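Local coordinates for putative iron-regulated protein A (Parabacteroides distasonis ATCC 8503, PDB 4ECG) that is of unknown function but binds calcium ions, belongs to the imelysin-like family and is thought to be a metalloendopeptidase, at residues P27-M32 with N224-I229; T38-V43 with A211-D216; S206-A211 with Y220-V225; L231-N236 with V374-F379; A298-R303 with L329-I334. One frame throughout, in Å; residues are numbered along the deposited sequence.

The chain opens contacts 1 and 2 on the long helix 29-68, through residues 27-32 and then 38-43. About 160 residues later it reaches 206-211, the start of contact 3. Contact 2 closes at 211-216, before contact 3 closes at 220-225, so these two cross and share Ala211. Contact 1 closes last of the three, at 224-229; its wide loop encloses contact 2, while contact 3 ends on the same part of the chain and shares Asn224 and Val225 with it. Together the three tie helix 29-68, helix 208-214, the calcium-binding loop and helix 225-233 into one end of the molecule. Contact 4 follows, joining the end of helix 225-233 to the C-terminal 374-379. Contact 5 lies within that second loop and joins 298-303 to helix 324-343.

Contact 1: residues P27-M32 with N224-I229; sequences PTEDQM and NVYQAI. With CA (calcium ion), chain C.
Met32 and Val225 form the tight part of this contact. Met32 CB rests 3.6 Å from Val225 CG2, and Val225 CG2 also touches the carbonyl carbon of Met32. The selenium of this selenomethionine then reaches Tyr226. Its SE atom lies 3.6 Å from Tyr226 CE1 and approaches the ring obliquely, a Met-aromatic contact. The bend at chi3 (-67°) brings Met32 CE against the same part of the ring, 3.6 Å from Tyr226 CZ. Ile229 closes the inner end more loosely.

The other side, around Glu29, is open to solvent. Glu29 CG only brushes Val225 CG1, at 4.1 Å. The polar link is by water: water 1 donates to Glu29 OE1 and accepts from Val225 N. Each segment starts a helix with its own cap. Thr28 and Gln31 form a capping box, and Asn224 OD1 accepts from Gln227 N at 3.1 Å. Gln227 OE1 turns away to bind a calcium ion.

Helix 315-322 packs on Met32 through Leu318. Phe379, near the C terminus, touches both Met32 and Ile229. Ile229 also lies on Val35 and Val36, further along helix 29-68.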
# COMPACT_ATOMS: atom_id res chain seq x y z
N PRO A 27 -24.52 17.28 -3.35
CA PRO A 27 -24.77 16.17 -4.26
C PRO A 27 -25.96 15.30 -3.84
O PRO A 27 -26.23 15.14 -2.66
CB PRO A 27 -23.47 15.37 -4.21
CG PRO A 27 -22.83 15.70 -2.91
CD PRO A 27 -23.28 17.09 -2.57
N THR A 28 -26.64 14.74 -4.83
CA THR A 28 -27.77 13.88 -4.62
C THR A 28 -27.23 12.50 -4.30
O THR A 28 -26.01 12.22 -4.46
CB THR A 28 -28.66 13.79 -5.89
OG1 THR A 28 -27.88 13.32 -6.99
CG2 THR A 28 -29.22 15.13 -6.26
N GLU A 29 -28.15 11.65 -3.87
CA GLU A 29 -27.80 10.27 -3.58
C GLU A 29 -27.40 9.50 -4.82
O GLU A 29 -26.41 8.76 -4.75
CB GLU A 29 -28.91 9.55 -2.80
CG GLU A 29 -28.94 10.07 -1.36
CD GLU A 29 -29.86 9.30 -0.46
OE1 GLU A 29 -29.82 8.06 -0.51
OE2 GLU A 29 -30.59 9.95 0.31
N ASP A 30 -28.12 9.70 -5.93
CA ASP A 30 -27.77 9.04 -7.20
C ASP A 30 -26.36 9.48 -7.61
O ASP A 30 -25.58 8.66 -8.16
CB ASP A 30 -28.79 9.29 -8.33
CG ASP A 30 -30.16 8.55 -8.11
OD1 ASP A 30 -30.22 7.49 -7.45
OD2 ASP A 30 -31.20 9.01 -8.64
N GLN A 31 -26.01 10.73 -7.31
CA GLN A 31 -24.67 11.26 -7.71
C GLN A 31 -23.56 10.60 -6.90
O GLN A 31 -22.55 10.19 -7.43
CB GLN A 31 -24.58 12.78 -7.53
CG GLN A 31 -24.93 13.58 -8.78
CD GLN A 31 -25.45 14.99 -8.50
OE1 GLN A 31 -25.38 15.50 -7.39
NE2 GLN A 31 -25.97 15.62 -9.53
N MSE A 32 -23.77 10.54 -5.60
CA MSE A 32 -22.84 9.91 -4.68
C MSE A 32 -22.71 8.41 -4.97
O MSE A 32 -21.62 7.87 -4.87
CB MSE A 32 -23.31 10.12 -3.23
CG MSE A 32 -22.90 11.48 -2.64
SE MSE A 32 -23.62 11.75 -0.88
CE MSE A 32 -25.48 11.85 -1.28
N ASN A 224 -25.58 2.98 3.95
CA ASN A 224 -26.13 3.93 3.01
C ASN A 224 -24.99 4.59 2.28
O ASN A 224 -23.82 4.34 2.59
CB ASN A 224 -27.04 4.94 3.70
CG ASN A 224 -26.29 5.84 4.65
OD1 ASN A 224 -25.34 6.48 4.29
ND2 ASN A 224 -26.76 5.92 5.85
N VAL A 225 -25.31 5.42 1.29
CA VAL A 225 -24.30 5.90 0.36
C VAL A 225 -23.31 6.83 1.04
O VAL A 225 -22.14 6.90 0.64
CB VAL A 225 -24.89 6.59 -0.89
CG1 VAL A 225 -25.54 7.93 -0.53
CG2 VAL A 225 -23.80 6.75 -1.95
N TYR A 226 -23.77 7.56 2.06
CA TYR A 226 -22.88 8.43 2.83
C TYR A 226 -21.83 7.60 3.57
O TYR A 226 -20.69 8.01 3.71
CB TYR A 226 -23.65 9.29 3.84
CG TYR A 226 -24.67 10.27 3.26
CD1 TYR A 226 -24.28 11.53 2.80
CD2 TYR A 226 -26.03 9.95 3.19
CE1 TYR A 226 -25.19 12.43 2.27
CE2 TYR A 226 -26.95 10.84 2.66
CZ TYR A 226 -26.52 12.08 2.21
OH TYR A 226 -27.41 12.99 1.70
N GLN A 227 -22.21 6.43 4.04
CA GLN A 227 -21.25 5.58 4.67
C GLN A 227 -20.21 5.07 3.71
O GLN A 227 -19.06 4.94 4.09
CB GLN A 227 -21.95 4.43 5.39
CG GLN A 227 -22.76 4.92 6.59
CD GLN A 227 -23.33 3.80 7.43
OE1 GLN A 227 -22.81 2.67 7.45
NE2 GLN A 227 -24.36 4.11 8.16
N ALA A 228 -20.61 4.79 2.48
CA ALA A 228 -19.69 4.30 1.44
C ALA A 228 -18.64 5.36 1.07
O ALA A 228 -17.48 5.06 1.02
CB ALA A 228 -20.46 3.83 0.20
N ILE A 229 -19.06 6.59 0.80
CA ILE A 229 -18.13 7.70 0.58
C ILE A 229 -17.22 7.95 1.80
O ILE A 229 -16.05 8.20 1.63
CB ILE A 229 -18.88 9.04 0.27
CG1 ILE A 229 -19.60 9.03 -1.09
CG2 ILE A 229 -17.93 10.22 0.24
CD1 ILE A 229 -18.64 9.11 -2.24
CA CA C . -21.35 1.56 8.70
O HOH W 1 -28.12 5.57 0.28
O HOH W 2 -23.33 0.14 9.64
O HOH W 3 -22.02 2.58 10.69
O HOH W 4 -19.78 0.41 10.17
O HOH W 5 -20.29 3.65 8.82
O HOH W 6 -19.41 1.56 6.89

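Contact 2: residues T38-V43 with A211-D216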
# COMPACT_ATOMS: atom_id res chain seq x y z
N THR A 38 -18.12 4.05 -9.63
CA THR A 38 -16.92 4.28 -10.45
C THR A 38 -15.65 3.96 -9.65
O THR A 38 -14.66 3.45 -10.19
CB THR A 38 -16.83 5.76 -10.83
OG1 THR A 38 -18.00 6.17 -11.57
CG2 THR A 38 -15.54 6.03 -11.58
N PHE A 39 -15.65 4.25 -8.35
CA PHE A 39 -14.53 3.86 -7.51
C PHE A 39 -14.32 2.33 -7.57
O PHE A 39 -13.21 1.88 -7.84
CB PHE A 39 -14.69 4.32 -6.04
CG PHE A 39 -13.73 3.63 -5.12
CD1 PHE A 39 -12.40 3.99 -5.10
CD2 PHE A 39 -14.14 2.55 -4.37
CE1 PHE A 39 -11.49 3.32 -4.31
CE2 PHE A 39 -13.25 1.87 -3.57
CZ PHE A 39 -11.92 2.25 -3.55
N VAL A 40 -15.39 1.56 -7.32
CA VAL A 40 -15.33 0.09 -7.28
C VAL A 40 -14.93 -0.48 -8.63
O VAL A 40 -14.11 -1.39 -8.67
CB VAL A 40 -16.65 -0.56 -6.81
CG1 VAL A 40 -16.59 -2.08 -6.96
CG2 VAL A 40 -16.96 -0.16 -5.37
N ASP A 41 -15.46 0.05 -9.74
CA ASP A 41 -15.27 -0.56 -11.07
C ASP A 41 -14.04 -0.04 -11.82
O ASP A 41 -13.45 -0.75 -12.63
CB ASP A 41 -16.52 -0.37 -11.96
CG ASP A 41 -17.77 -1.16 -11.45
OD1 ASP A 41 -17.62 -2.23 -10.81
OD2 ASP A 41 -18.91 -0.71 -11.73
N GLU A 42 -13.63 1.19 -11.53
CA GLU A 42 -12.50 1.80 -12.23
C GLU A 42 -11.24 2.02 -11.36
O GLU A 42 -10.16 2.32 -11.92
CB GLU A 42 -12.96 3.13 -12.85
CG GLU A 42 -14.17 3.02 -13.80
CD GLU A 42 -13.92 2.10 -15.01
OE1 GLU A 42 -12.80 2.10 -15.59
OE2 GLU A 42 -14.86 1.38 -15.44
N VAL A 43 -11.35 1.93 -10.01
CA VAL A 43 -10.17 2.04 -9.13
C VAL A 43 -9.86 0.70 -8.40
O VAL A 43 -8.86 0.07 -8.72
CB VAL A 43 -10.20 3.25 -8.18
CG1 VAL A 43 -8.89 3.30 -7.42
CG2 VAL A 43 -10.35 4.54 -8.95
N ALA A 211 -21.52 -5.26 -2.20
CA ALA A 211 -22.01 -4.64 -0.97
C ALA A 211 -21.69 -3.15 -1.01
O ALA A 211 -22.54 -2.32 -0.62
CB ALA A 211 -21.38 -5.27 0.23
N MSE A 212 -20.49 -2.79 -1.50
CA MSE A 212 -20.23 -1.34 -1.64
C MSE A 212 -21.13 -0.66 -2.68
O MSE A 212 -21.63 0.45 -2.40
CB MSE A 212 -18.76 -1.00 -1.87
CG MSE A 212 -18.11 -0.27 -0.66
SE MSE A 212 -16.50 0.44 -1.23
CE MSE A 212 -16.84 2.22 -0.71
N LYS A 213 -21.37 -1.28 -3.85
CA LYS A 213 -22.24 -0.63 -4.85
C LYS A 213 -23.68 -0.51 -4.34
O LYS A 213 -24.29 0.52 -4.51
CB LYS A 213 -22.11 -1.28 -6.24
CG LYS A 213 -20.75 -0.95 -6.91
CD LYS A 213 -20.59 -1.33 -8.38
CE LYS A 213 -20.52 -2.82 -8.59
NZ LYS A 213 -19.56 -3.17 -9.65
N LYS A 214 -24.20 -1.52 -3.64
CA LYS A 214 -25.58 -1.48 -3.14
C LYS A 214 -25.78 -0.55 -1.92
O LYS A 214 -26.83 0.04 -1.76
CB LYS A 214 -26.07 -2.90 -2.80
CG LYS A 214 -26.52 -3.70 -4.03
CD LYS A 214 -26.28 -5.20 -3.90
CE LYS A 214 -27.06 -5.81 -2.74
NZ LYS A 214 -27.14 -7.29 -2.90
N HIS A 215 -24.75 -0.46 -1.07
CA HIS A 215 -24.75 0.33 0.17
C HIS A 215 -26.09 0.40 0.87
O HIS A 215 -26.59 1.47 1.20
CB HIS A 215 -24.17 1.72 -0.08
CG HIS A 215 -24.81 2.46 -1.24
ND1 HIS A 215 -26.10 2.88 -1.20
CD2 HIS A 215 -24.29 2.86 -2.48
CE1 HIS A 215 -26.38 3.51 -2.36
NE2 HIS A 215 -25.27 3.50 -3.14
N ASP A 216 -26.70 -0.76 1.06
CA ASP A 216 -28.05 -0.79 1.61
C ASP A 216 -28.09 -1.52 2.98
O ASP A 216 -29.15 -1.79 3.47
CB ASP A 216 -28.99 -1.44 0.58
CG ASP A 216 -28.69 -2.92 0.32
OD1 ASP A 216 -27.84 -3.49 1.03
OD2 ASP A 216 -29.31 -3.54 -0.58
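Val40 packs against Met212 and Lys213 on the facing helix. Val40 CG2 lies 4.0 Å from Met212 CB, and Val40 CB lies 4.1 Å from Lys213 CG. Lys213 begins extended, with CD nearly anti (chi2 -170°). It then bends at chi3 (-70°) and again at chi4. The two bends bring the amine to Asp41 at the edge of the contact, where the side chains cross at about a right angle. Lys213 NZ and Asp41 OD1 form a salt bridge. Their modelled separation of 2.4 Å is too short to be taken literally. A methionine in place of Lys213 would probably leave the Asp41 carboxylate without this positive mate. Glu210 OE2 forms a second ion pair with the same amine, but a long and weak one.

This is helix-to-helix packing within the mainly helical imelysin-like fold. Residues 38-43 belong to the long helix 29-68, which makes a wider pi-type turn at 40-43. Helix 208-214 ends here, and His215 leaves it with positive phi.

On the inner side, the chi1 of selenomethionine Met212 (-111°) places CG off a staggered position. Its SE approaches Phe39 CE2 to 4.3 Å, obliquely to the ring, as a Met-aromatic contact. Phe94 meets the Phe39 ring edge-to-face, and Met232 of helix 225-233 touches both Phe39 and Met212. His215 NE2 is hydrogen-bonded to Ser33 OG, back on the long helix.

Contact 3: residues S206-A211 with Y220-V225. With CA (calcium ion), chain C.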
# COMPACT_ATOMS: atom_id res chain seq x y z
N SER A 206 -19.68 -12.65 0.97
CA SER A 206 -20.22 -12.25 -0.35
C SER A 206 -19.33 -11.15 -0.99
O SER A 206 -18.37 -10.68 -0.42
CB SER A 206 -21.67 -11.79 -0.19
OG SER A 206 -21.76 -10.66 0.65
N SER A 207 -19.66 -10.76 -2.20
CA SER A 207 -18.84 -9.80 -2.91
C SER A 207 -18.75 -8.45 -2.18
O SER A 207 -19.76 -7.89 -1.81
CB SER A 207 -19.42 -9.60 -4.31
OG SER A 207 -18.79 -8.50 -4.96
N TYR A 208 -17.55 -7.94 -1.99
CA TYR A 208 -17.40 -6.67 -1.28
C TYR A 208 -17.74 -5.59 -2.24
O TYR A 208 -18.29 -4.59 -1.82
CB TYR A 208 -15.99 -6.45 -0.68
CG TYR A 208 -15.96 -5.34 0.35
CD1 TYR A 208 -16.35 -5.57 1.65
CD2 TYR A 208 -15.59 -4.03 -0.00
CE1 TYR A 208 -16.34 -4.54 2.59
CE2 TYR A 208 -15.58 -2.98 0.92
CZ TYR A 208 -15.97 -3.24 2.23
OH TYR A 208 -15.98 -2.19 3.16
N ALA A 209 -17.41 -5.78 -3.53
CA ALA A 209 -17.71 -4.78 -4.54
C ALA A 209 -19.21 -4.54 -4.60
O ALA A 209 -19.66 -3.38 -4.72
CB ALA A 209 -17.18 -5.18 -5.94
N GLU A 210 -19.98 -5.61 -4.54
CA GLU A 210 -21.42 -5.50 -4.64
C GLU A 210 -21.99 -4.85 -3.38
O GLU A 210 -22.83 -3.95 -3.48
CB GLU A 210 -22.06 -6.87 -4.90
CG GLU A 210 -21.84 -7.42 -6.32
CD GLU A 210 -22.33 -6.49 -7.46
OE1 GLU A 210 -23.47 -5.91 -7.36
OE2 GLU A 210 -21.56 -6.35 -8.46
N ALA A 211 -21.52 -5.26 -2.20
CA ALA A 211 -22.01 -4.64 -0.97
C ALA A 211 -21.69 -3.15 -1.01
O ALA A 211 -22.54 -2.32 -0.62
CB ALA A 211 -21.38 -5.27 0.23
N TYR A 220 -21.54 -6.25 5.39
CA TYR A 220 -20.36 -5.50 5.83
C TYR A 220 -20.65 -4.11 6.48
O TYR A 220 -19.76 -3.27 6.59
CB TYR A 220 -19.37 -5.36 4.66
CG TYR A 220 -19.00 -6.68 3.97
CD1 TYR A 220 -18.13 -7.58 4.56
CD2 TYR A 220 -19.54 -7.03 2.75
CE1 TYR A 220 -17.80 -8.78 3.95
CE2 TYR A 220 -19.21 -8.22 2.12
CZ TYR A 220 -18.33 -9.11 2.74
OH TYR A 220 -17.97 -10.30 2.13
N SER A 221 -21.88 -3.86 6.91
CA SER A 221 -22.21 -2.63 7.64
C SER A 221 -22.02 -1.37 6.79
O SER A 221 -21.71 -0.30 7.32
CB SER A 221 -21.38 -2.51 8.95
OG SER A 221 -21.71 -3.54 9.84
N ILE A 222 -22.17 -1.49 5.47
CA ILE A 222 -22.19 -0.32 4.61
C ILE A 222 -23.66 0.00 4.45
O ILE A 222 -24.34 -0.66 3.68
CB ILE A 222 -21.54 -0.55 3.24
CG1 ILE A 222 -20.16 -1.20 3.45
CG2 ILE A 222 -21.52 0.79 2.49
CD1 ILE A 222 -19.42 -1.56 2.18
N GLY A 223 -24.14 0.99 5.21
CA GLY A 223 -25.59 1.13 5.51
C GLY A 223 -26.33 2.08 4.58
O GLY A 223 -27.55 2.01 4.44
N ASN A 224 -25.58 2.98 3.95
CA ASN A 224 -26.13 3.93 3.01
C ASN A 224 -24.99 4.59 2.28
O ASN A 224 -23.82 4.34 2.59
CB ASN A 224 -27.04 4.94 3.70
CG ASN A 224 -26.29 5.84 4.65
OD1 ASN A 224 -25.34 6.48 4.29
ND2 ASN A 224 -26.76 5.92 5.85
N VAL A 225 -25.31 5.42 1.29
CA VAL A 225 -24.30 5.90 0.36
C VAL A 225 -23.31 6.83 1.04
O VAL A 225 -22.14 6.90 0.64
CB VAL A 225 -24.89 6.59 -0.89
CG1 VAL A 225 -25.54 7.93 -0.53
CG2 VAL A 225 -23.80 6.75 -1.95
CA CA C . -21.35 1.56 8.70
O HOH W 2 -23.33 0.14 9.64
O HOH W 3 -22.02 2.58 10.69
O HOH W 4 -19.78 0.41 10.17
O HOH W 5 -20.29 3.65 8.82
O HOH W 6 -19.41 1.56 6.89
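Tyr220 carries most of this contact with Ser206, Tyr208 and Ala211. Its backbone has positive phi. CG stands anti to the carbonyl carbon (chi1 -52°), which sends the ring toward 206-211. Tyr220 OH donates to Ser206 O at 2.6 Å, from a position tilted 24° from that carbonyl's plane. Ala211 CB sits at the edge of the Tyr220 ring, 3.6 Å from Tyr220 CD2. One face of the ring takes Tyr208 CD1, which stands over its centre, 3.6 Å above the plane. The two rings are inclined at 58°, so the pair is oblique. An alanine in place of Tyr220 would probably leave Ser206 O without this donor and open a gap beside Tyr208 and Ala211.

Ser221 also has positive phi and makes no contact with 206-211. Its carbonyl oxygen faces the other way, toward a calcium ion. Ile222 returns to the contact, and its CD1 lies 3.6 Å from Tyr208 OH. Tyr208 is held from elsewhere too, by an edge-to-face contact with Trp195. Gly223 and Asn224 then lead into helix 225-233.

The loop is thus fixed to the start of helix 208-214 on one side and presents a backbone ligand on the other. Ser221 O binds calcium at 2.4 Å, Gln227 OE1 is the second protein ligand, and five waters complete the site.

Contact 4: residues L231-N236 with V374-F379; sequences LMLNGN and VVKSKF
Leu233 meets Val375 and Lys376 in the apolar part of this contact. Leu233 CD1 lies 3.7 Å from Lys376 CA and 4.0 Å from Val375 CG1. The side chains of Leu233 and Val375 cross at about a right angle. The aliphatic part of Lys376 runs past Leu233, with Lys376 CG 3.9 Å from Leu233 CB. Phe379 adds a marginal contact with the end of Leu233.

The polar link across the segments goes through water. Lys376 has CG anti to the backbone N (chi1 -169°), and the chain bends at chi3 (84°). Its NZ donates to water 7, and so does Gly235 N, each at 2.9 Å.

Other polar bonds shape the turn itself. Asn234 ND2 donates to Leu231 O at 2.6 Å, in the plane of that carbonyl and on a lone pair. Asn234 OD1 accepts from Asn236 N at 2.8 Å, which makes an Asx turn just after helix 225-233.

The contact joins the ends of helices 225-233 and 355-377. Helix 315-322 lies beside it, with Thr319 on Val375 and Leu318 on Phe379. Helix 324-343 touches Val375 through Met330.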
# COMPACT_ATOMS: atom_id res chain seq x y z
N LEU A 231 -16.27 5.84 3.94
CA LEU A 231 -15.32 4.71 3.96
C LEU A 231 -14.12 4.98 3.06
O LEU A 231 -12.97 4.71 3.43
CB LEU A 231 -16.04 3.42 3.52
CG LEU A 231 -15.45 2.07 3.87
CD1 LEU A 231 -15.24 1.96 5.38
CD2 LEU A 231 -16.36 1.00 3.34
N MSE A 232 -14.39 5.53 1.87
CA MSE A 232 -13.31 5.80 0.90
C MSE A 232 -12.33 6.77 1.52
O MSE A 232 -11.14 6.63 1.31
CB MSE A 232 -13.83 6.42 -0.42
CG MSE A 232 -14.70 5.50 -1.33
SE MSE A 232 -15.57 6.46 -2.76
CE MSE A 232 -14.00 7.01 -3.73
N LEU A 233 -12.84 7.77 2.26
CA LEU A 233 -12.03 8.90 2.76
C LEU A 233 -11.39 8.63 4.12
O LEU A 233 -10.54 9.38 4.55
CB LEU A 233 -12.87 10.17 2.85
CG LEU A 233 -13.13 10.83 1.49
CD1 LEU A 233 -14.44 11.60 1.50
CD2 LEU A 233 -11.97 11.73 1.11
N ASN A 234 -11.77 7.53 4.76
CA ASN A 234 -11.54 7.35 6.19
C ASN A 234 -10.09 7.23 6.61
O ASN A 234 -9.24 6.80 5.82
CB ASN A 234 -12.36 6.15 6.76
CG ASN A 234 -11.61 4.83 6.72
OD1 ASN A 234 -10.86 4.47 7.65
ND2 ASN A 234 -11.85 4.06 5.65
N GLY A 235 -9.87 7.51 7.90
CA GLY A 235 -8.55 7.65 8.50
C GLY A 235 -7.96 6.41 9.12
O GLY A 235 -6.78 6.43 9.56
N ASN A 236 -8.76 5.34 9.23
CA ASN A 236 -8.23 4.04 9.72
C ASN A 236 -7.55 3.29 8.59
O ASN A 236 -6.38 2.91 8.70
CB ASN A 236 -9.35 3.15 10.27
CG ASN A 236 -9.93 3.67 11.56
OD1 ASN A 236 -9.63 4.81 11.96
ND2 ASN A 236 -10.78 2.84 12.25
N VAL A 374 -11.42 17.44 5.55
CA VAL A 374 -12.39 18.50 5.26
C VAL A 374 -13.33 17.97 4.19
O VAL A 374 -14.55 18.06 4.34
CB VAL A 374 -11.73 19.82 4.82
CG1 VAL A 374 -12.81 20.83 4.47
CG2 VAL A 374 -10.88 20.37 5.95
N VAL A 375 -12.77 17.34 3.16
CA VAL A 375 -13.60 16.69 2.15
C VAL A 375 -14.56 15.70 2.82
O VAL A 375 -15.71 15.66 2.48
CB VAL A 375 -12.82 15.96 1.04
CG1 VAL A 375 -13.82 15.30 0.10
CG2 VAL A 375 -11.94 16.92 0.22
N LYS A 376 -14.11 14.92 3.79
CA LYS A 376 -14.96 13.89 4.41
C LYS A 376 -16.11 14.53 5.18
O LYS A 376 -17.19 13.95 5.30
CB LYS A 376 -14.13 13.04 5.36
CG LYS A 376 -14.79 11.78 5.89
CD LYS A 376 -13.79 10.96 6.71
CE LYS A 376 -13.72 11.46 8.15
NZ LYS A 376 -12.47 11.03 8.88
N SER A 377 -15.82 15.70 5.73
CA SER A 377 -16.78 16.43 6.54
C SER A 377 -17.98 16.89 5.72
O SER A 377 -19.08 17.00 6.26
CB SER A 377 -16.12 17.60 7.31
OG SER A 377 -16.07 18.74 6.52
N LYS A 378 -17.81 17.07 4.40
CA LYS A 378 -18.95 17.37 3.52
C LYS A 378 -19.88 16.17 3.25
O LYS A 378 -20.66 16.23 2.32
CB LYS A 378 -18.53 17.99 2.18
CG LYS A 378 -17.49 19.12 2.23
CD LYS A 378 -17.88 20.35 3.07
CE LYS A 378 -16.73 21.35 3.08
NZ LYS A 378 -17.16 22.68 3.56
N PHE A 379 -19.82 15.11 4.05
CA PHE A 379 -20.65 13.90 3.87
C PHE A 379 -20.93 13.22 5.23
O PHE A 379 -21.09 12.00 5.29
CB PHE A 379 -19.97 12.83 2.94
CG PHE A 379 -19.53 13.35 1.55
CD1 PHE A 379 -20.37 13.27 0.45
CD2 PHE A 379 -18.24 13.86 1.34
CE1 PHE A 379 -19.95 13.74 -0.81
CE2 PHE A 379 -17.81 14.32 0.07
CZ PHE A 379 -18.67 14.26 -1.00
O HOH W 7 -11.81 8.38 9.90

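Contact 5: residues A298-R303 with L329-I334; sequences AYFGGR and LMVVQI
Tyr299 and Val331 mark the nearest approach of the two backbones, CA to CA 9.1 Å, so large side chains fill the space between. The Tyr299 ring, with CG anti to the backbone N (chi1 -174°), extends toward helix 324-343. Its OH lies 3.6 Å from Met330 CB. The selenomethionine chain of Met330 bends at chi2 and chi3, and its CE sits over one face of the Tyr299 ring. Ile334 CD1 approaches the same ring obliquely, 3.8 Å from Tyr299 CD2. Val331 CG2 meets the edge of the Phe300 ring, in its plane and 4.0 Å from Phe300 CZ. Tyr299 CD2 in turn stands over one face of Phe300, offset toward the rim. His316 of helix 315-322 meets both Phe300 and Val331.

No hydrogen bond joins the two segments. The phenol of Tyr299 is hydrogen-bonded to Asp327, earlier on helix 324-343. The contact therefore rests on buried apolar surfaces, with its one hydroxyl satisfied from outside.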
# COMPACT_ATOMS: atom_id res chain seq x y z
N ALA A 298 -8.07 7.41 -6.47
CA ALA A 298 -9.34 7.41 -5.74
C ALA A 298 -10.12 8.72 -5.94
O ALA A 298 -11.33 8.67 -6.08
CB ALA A 298 -9.13 7.20 -4.23
N TYR A 299 -9.42 9.86 -5.90
CA TYR A 299 -10.04 11.16 -5.86
C TYR A 299 -10.55 11.52 -7.26
O TYR A 299 -11.58 12.17 -7.40
CB TYR A 299 -9.02 12.23 -5.39
CG TYR A 299 -9.56 13.62 -5.16
CD1 TYR A 299 -10.41 13.88 -4.11
CD2 TYR A 299 -9.22 14.70 -6.00
CE1 TYR A 299 -10.93 15.14 -3.93
CE2 TYR A 299 -9.73 15.97 -5.80
CZ TYR A 299 -10.58 16.18 -4.75
OH TYR A 299 -11.13 17.43 -4.49
N PHE A 300 -9.77 11.15 -8.28
CA PHE A 300 -10.11 11.48 -9.66
C PHE A 300 -10.88 10.35 -10.34
O PHE A 300 -11.29 10.49 -11.46
CB PHE A 300 -8.85 11.86 -10.48
CG PHE A 300 -8.18 13.13 -10.02
CD1 PHE A 300 -8.82 14.34 -10.10
CD2 PHE A 300 -6.93 13.11 -9.43
CE1 PHE A 300 -8.22 15.52 -9.65
CE2 PHE A 300 -6.31 14.27 -8.99
CZ PHE A 300 -6.97 15.48 -9.09
N GLY A 301 -11.05 9.22 -9.68
CA GLY A 301 -11.98 8.21 -10.18
C GLY A 301 -11.50 7.33 -11.31
O GLY A 301 -12.31 6.84 -12.07
N GLY A 302 -10.19 7.11 -11.41
CA GLY A 302 -9.63 6.11 -12.33
C GLY A 302 -8.14 5.91 -12.08
O GLY A 302 -7.49 6.77 -11.50
N ARG A 303 -7.58 4.78 -12.48
CA ARG A 303 -6.10 4.64 -12.37
C ARG A 303 -5.34 5.66 -13.26
O ARG A 303 -5.70 5.89 -14.42
CB ARG A 303 -5.67 3.24 -12.74
CG ARG A 303 -6.36 2.12 -11.99
CD ARG A 303 -5.58 0.84 -12.24
NE ARG A 303 -4.27 0.92 -11.56
CZ ARG A 303 -3.36 -0.05 -11.49
NH1 ARG A 303 -3.57 -1.22 -12.04
NH2 ARG A 303 -2.22 0.15 -10.85
N LEU A 329 -7.54 23.29 -3.91
CA LEU A 329 -6.46 23.10 -2.93
C LEU A 329 -5.99 21.60 -2.82
O LEU A 329 -4.82 21.33 -2.51
CB LEU A 329 -6.87 23.65 -1.57
CG LEU A 329 -6.75 25.15 -1.32
CD1 LEU A 329 -7.41 25.39 0.04
CD2 LEU A 329 -5.30 25.70 -1.36
N MSE A 330 -6.93 20.67 -3.04
CA MSE A 330 -6.70 19.24 -3.06
C MSE A 330 -5.96 18.78 -4.28
O MSE A 330 -5.08 17.91 -4.18
CB MSE A 330 -8.01 18.45 -3.02
CG MSE A 330 -8.66 18.35 -1.62
SE MSE A 330 -7.76 17.17 -0.41
CE MSE A 330 -7.23 15.74 -1.59
N VAL A 331 -6.34 19.32 -5.44
CA VAL A 331 -5.61 19.05 -6.67
C VAL A 331 -4.12 19.41 -6.46
O VAL A 331 -3.26 18.58 -6.69
CB VAL A 331 -6.24 19.82 -7.87
CG1 VAL A 331 -5.33 19.76 -9.11
CG2 VAL A 331 -7.64 19.26 -8.14
N VAL A 332 -3.84 20.63 -5.99
CA VAL A 332 -2.48 21.12 -5.75
C VAL A 332 -1.77 20.20 -4.74
O VAL A 332 -0.65 19.78 -4.94
CB VAL A 332 -2.49 22.62 -5.26
CG1 VAL A 332 -1.19 23.01 -4.55
CG2 VAL A 332 -2.79 23.59 -6.44
N GLN A 333 -2.47 19.81 -3.68
CA GLN A 333 -1.83 19.12 -2.58
C GLN A 333 -1.45 17.69 -2.91
O GLN A 333 -0.43 17.22 -2.44
CB GLN A 333 -2.73 19.14 -1.34
CG GLN A 333 -2.02 18.83 -0.05
CD GLN A 333 -0.93 19.83 0.30
OE1 GLN A 333 -1.12 21.03 0.22
NE2 GLN A 333 0.22 19.31 0.75
N ILE A 334 -2.28 16.98 -3.68
CA ILE A 334 -1.93 15.59 -4.10
C ILE A 334 -0.59 15.66 -4.87
O ILE A 334 0.39 14.97 -4.55
CB ILE A 334 -3.07 14.91 -4.94
CG1 ILE A 334 -4.28 14.61 -4.04
CG2 ILE A 334 -2.57 13.64 -5.62
CD1 ILE A 334 -5.63 14.51 -4.75